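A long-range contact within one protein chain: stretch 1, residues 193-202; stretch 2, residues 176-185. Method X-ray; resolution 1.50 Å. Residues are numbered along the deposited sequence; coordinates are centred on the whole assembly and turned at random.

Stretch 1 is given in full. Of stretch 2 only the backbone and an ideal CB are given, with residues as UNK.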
# COMPACT_ATOMS: atom_id res chain seq x y z
N ASN A 193 1.42 -14.99 -5.20
CA ASN A 193 1.96 -16.31 -4.80
C ASN A 193 0.94 -17.11 -4.01
O ASN A 193 1.06 -17.31 -2.80
CB ASN A 193 3.24 -16.16 -4.00
CG ASN A 193 4.05 -17.42 -4.01
OD1 ASN A 193 3.52 -18.53 -4.28
ND2 ASN A 193 5.36 -17.29 -3.77
N MET A 194 -0.09 -17.51 -4.73
CA MET A 194 -1.24 -18.16 -4.14
C MET A 194 -0.84 -19.47 -3.53
O MET A 194 -1.38 -19.84 -2.50
CB MET A 194 -2.37 -18.33 -5.15
CG MET A 194 -3.72 -18.59 -4.48
SD MET A 194 -4.27 -17.16 -3.50
CE MET A 194 -4.83 -16.05 -4.80
N LYS A 195 0.14 -20.11 -4.10
CA LYS A 195 0.53 -21.47 -3.65
C LYS A 195 1.06 -21.35 -2.23
O LYS A 195 0.73 -22.12 -1.31
CB LYS A 195 1.57 -22.14 -4.53
CG LYS A 195 1.98 -23.56 -4.06
CD LYS A 195 3.09 -24.12 -4.90
CE LYS A 195 3.52 -25.53 -4.45
NZ LYS A 195 4.71 -26.09 -5.18
N LEU A 196 1.88 -20.35 -2.04
CA LEU A 196 2.48 -20.13 -0.69
C LEU A 196 1.45 -19.70 0.35
O LEU A 196 1.49 -20.07 1.53
CB LEU A 196 3.66 -19.18 -0.76
CG LEU A 196 4.86 -19.84 -1.43
CD1 LEU A 196 6.11 -18.94 -1.28
CD2 LEU A 196 5.13 -21.27 -0.92
N ILE A 197 0.49 -18.92 -0.09
CA ILE A 197 -0.52 -18.45 0.78
C ILE A 197 -1.33 -19.66 1.24
O ILE A 197 -1.68 -19.77 2.40
CB ILE A 197 -1.40 -17.37 0.17
CG1 ILE A 197 -0.59 -16.09 0.03
CG2 ILE A 197 -2.60 -17.06 1.03
CD1 ILE A 197 -1.28 -15.06 -0.83
N MET A 198 -1.66 -20.49 0.29
CA MET A 198 -2.46 -21.72 0.57
C MET A 198 -1.71 -22.67 1.47
O MET A 198 -2.31 -23.30 2.36
CB MET A 198 -2.96 -22.38 -0.70
CG MET A 198 -3.95 -21.57 -1.47
SD MET A 198 -5.51 -21.43 -0.59
CE MET A 198 -5.57 -19.68 -0.30
N GLU A 199 -0.41 -22.80 1.26
CA GLU A 199 0.39 -23.67 2.15
C GLU A 199 0.31 -23.13 3.60
O GLU A 199 0.20 -23.88 4.58
CB GLU A 199 1.84 -23.80 1.71
CG GLU A 199 2.00 -24.65 0.50
CD GLU A 199 3.43 -24.65 -0.05
OE1 GLU A 199 4.23 -23.77 0.40
OE2 GLU A 199 3.74 -25.49 -0.92
N ALA A 200 0.32 -21.82 3.72
CA ALA A 200 0.26 -21.19 5.05
C ALA A 200 -1.11 -21.31 5.68
O ALA A 200 -1.25 -21.56 6.88
CB ALA A 200 0.73 -19.69 5.01
N LEU A 201 -2.13 -21.32 4.85
CA LEU A 201 -3.50 -21.54 5.35
C LEU A 201 -3.65 -22.97 5.81
O LEU A 201 -4.32 -23.24 6.83
CB LEU A 201 -4.55 -21.19 4.33
CG LEU A 201 -4.79 -19.71 4.14
CD1 LEU A 201 -5.53 -19.43 2.82
CD2 LEU A 201 -5.57 -19.21 5.29
N ALA A 202 -3.03 -23.91 5.09
CA ALA A 202 -3.17 -25.35 5.43
C ALA A 202 -2.55 -25.60 6.79
O ALA A 202 -3.00 -26.50 7.54
CB ALA A 202 -2.53 -26.26 4.39
N UNK A 176 -13.91 -17.36 4.03
CA UNK A 176 -12.80 -17.10 4.96
C UNK A 176 -11.51 -16.84 4.20
O UNK A 176 -10.79 -15.90 4.50
CB UNK A 176 -12.61 -18.28 5.92
N UNK A 177 -11.30 -17.62 3.16
CA UNK A 177 -10.11 -17.42 2.32
C UNK A 177 -10.17 -16.00 1.69
O UNK A 177 -9.16 -15.27 1.65
CB UNK A 177 -10.03 -18.50 1.24
N UNK A 178 -11.35 -15.61 1.25
CA UNK A 178 -11.56 -14.34 0.50
C UNK A 178 -11.23 -13.20 1.46
O UNK A 178 -10.51 -12.24 1.13
CB UNK A 178 -12.99 -14.22 -0.03
N UNK A 179 -11.68 -13.38 2.70
CA UNK A 179 -11.39 -12.41 3.75
C UNK A 179 -9.91 -12.22 4.03
O UNK A 179 -9.39 -11.10 4.15
CB UNK A 179 -12.09 -12.83 5.04
N UNK A 180 -9.20 -13.33 4.11
CA UNK A 180 -7.72 -13.34 4.26
C UNK A 180 -7.04 -12.55 3.12
O UNK A 180 -6.23 -11.63 3.29
CB UNK A 180 -7.20 -14.78 4.28
N UNK A 181 -7.45 -12.85 1.92
CA UNK A 181 -6.85 -12.23 0.72
C UNK A 181 -7.09 -10.72 0.69
O UNK A 181 -6.19 -9.93 0.36
CB UNK A 181 -7.42 -12.87 -0.55
N UNK A 182 -8.35 -10.31 0.97
CA UNK A 182 -8.69 -8.88 1.02
C UNK A 182 -7.87 -8.13 2.04
O UNK A 182 -7.43 -7.00 1.81
CB UNK A 182 -10.18 -8.70 1.33
N UNK A 183 -7.68 -8.78 3.19
CA UNK A 183 -6.94 -8.16 4.28
C UNK A 183 -5.47 -8.02 3.96
O UNK A 183 -4.82 -7.05 4.35
CB UNK A 183 -7.11 -8.97 5.57
N UNK A 184 -4.94 -8.94 3.18
CA UNK A 184 -3.52 -8.86 2.70
C UNK A 184 -3.40 -7.70 1.70
O UNK A 184 -2.62 -6.77 1.90
CB UNK A 184 -3.08 -10.17 2.05
N UNK A 185 -4.28 -7.69 0.72
CA UNK A 185 -4.22 -6.70 -0.37
C UNK A 185 -4.43 -5.32 0.15
O UNK A 185 -3.82 -4.38 -0.33
CB UNK A 185 -5.26 -7.00 -1.45

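Both stretches are helical where they meet. The axes of helix 194-202 and helix 176-185 approach to 12.1 Å at an angle of 122° between their N-to-C directions, so side chains must span the gap. What stretch 1 offers is apolar: M194, I197, M198 and L201, spaced as on one side of a helix, with no donor or acceptor among their side-chain ends apart from the weakly polar thioether sulfurs.

Position 176 has helical angles (-68/-41), and its ideal CB has nothing of stretch 1 within 5.5 Å. Many residues would suit, polar ones included. It is R176, which pairs with the side chain at 179, one turn on along the same helix.

Position 177 points toward stretch 1. Its ideal CB lies 4.9 Å from L201 CD1 and 4.9 Å from M198 CE, and the CA atoms of 177 and L201 are 8.4 Å apart. That leaves room for a medium-sized apolar side chain; valine, isoleucine, leucine or methionine could serve. The residue is I177, chi1 m and chi2 t. Its CG1 meets L201 CD1 at 4.3 Å, and the side chain packs against both M198 and L201, with CG2 in range of each: 3.7 Å from M198 CE and 4.3 Å from L201 CD1.

Positions 178 and 179 are out of reach of stretch 1, which therefore sets little restriction on them. They are S178, whose OG is hydrogen-bonded elsewhere in the structure, and E179, whose OE1 accepts a weak hydrogen bond from R176 NE at 3.5 Å, part of a salt bridge.

Position 180 again points toward stretch 1, with its ideal CB 4.8 Å from L201 CD2. A short aliphatic group would suffice, although alanine would make a looser contact. V180, chi1 t, brings CG2 to 4.4 Å from L201 CD2, a light contact at the edge of van der Waals range.

Position 181 is less obvious. Its CA-to-CB bond points sideways and no atom of stretch 1 lies within 5.5 Å of the ideal CB, yet its CA is 8.9 Å from that of I197. A long, flexible apolar chain, leucine or methionine, could bend back to the interface. L181, chi1 m and chi2 t, does so: CD1 reaches M194 CE at 3.8 Å and CD2 reaches I197 CG2 at 4.1 Å. Its 54 Å² of covered area is the largest of any residue in either stretch.

Positions 182 and 183 are out of reach, and polar or charged residues fit as well as any. They are Q182, its NE2 hydrogen-bonded elsewhere in the structure, and R183.

Position 184 points toward stretch 1, but its ideal CB has no neighbour there within 5.5 Å, so an apolar chain longer than alanine is needed to make contact. Leucine, isoleucine or methionine are reasonable. L184 places CD1 4.2 Å from I197 CD1.

Position 185 is out of reach of stretch 1, which leaves its identity undetermined; it is L185.

Stretch 2 176-185: RISEVLQRLL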
# COMPACT_ATOMS: atom_id res chain seq x y z
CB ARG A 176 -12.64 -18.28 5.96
CG ARG A 176 -11.47 -18.20 6.83
CD ARG A 176 -11.32 -16.95 7.60
NE ARG A 176 -12.51 -16.53 8.30
CZ ARG A 176 -12.80 -16.82 9.56
NH1 ARG A 176 -11.98 -17.56 10.28
NH2 ARG A 176 -13.91 -16.36 10.09
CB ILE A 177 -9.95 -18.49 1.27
CG1 ILE A 177 -9.68 -19.86 1.96
CG2 ILE A 177 -8.79 -18.07 0.32
CD1 ILE A 177 -9.89 -21.06 0.99
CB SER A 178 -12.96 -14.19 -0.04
OG SER A 178 -13.09 -13.04 -0.90
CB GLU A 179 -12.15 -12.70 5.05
CG GLU A 179 -13.58 -12.45 4.90
CD GLU A 179 -14.43 -13.04 6.01
OE1 GLU A 179 -13.86 -13.64 6.96
OE2 GLU A 179 -15.68 -12.92 5.92
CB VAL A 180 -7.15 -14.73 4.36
CG1 VAL A 180 -5.64 -14.70 4.28
CG2 VAL A 180 -7.62 -15.35 5.67
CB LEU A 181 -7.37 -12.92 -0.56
CG LEU A 181 -7.03 -14.41 -0.80
CD1 LEU A 181 -7.41 -14.94 -2.22
CD2 LEU A 181 -5.54 -14.67 -0.59
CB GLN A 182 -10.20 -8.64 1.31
CG GLN A 182 -11.14 -8.94 0.23
CD GLN A 182 -12.56 -8.76 0.72
OE1 GLN A 182 -12.87 -9.07 1.88
NE2 GLN A 182 -13.45 -8.28 -0.15
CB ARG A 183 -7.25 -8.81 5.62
CG ARG A 183 -8.68 -8.51 6.10
CD ARG A 183 -9.12 -9.35 7.32
NE ARG A 183 -10.53 -9.04 7.71
CZ ARG A 183 -10.88 -7.94 8.36
NH1 ARG A 183 -9.96 -7.09 8.75
NH2 ARG A 183 -12.15 -7.70 8.65
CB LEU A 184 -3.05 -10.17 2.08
CG LEU A 184 -2.94 -11.32 3.06
CD1 LEU A 184 -2.67 -12.59 2.24
CD2 LEU A 184 -1.86 -11.00 4.10
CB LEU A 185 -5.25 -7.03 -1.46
CG LEU A 185 -4.99 -8.28 -2.30
CD1 LEU A 185 -6.25 -8.85 -2.97
CD2 LEU A 185 -3.95 -7.96 -3.35
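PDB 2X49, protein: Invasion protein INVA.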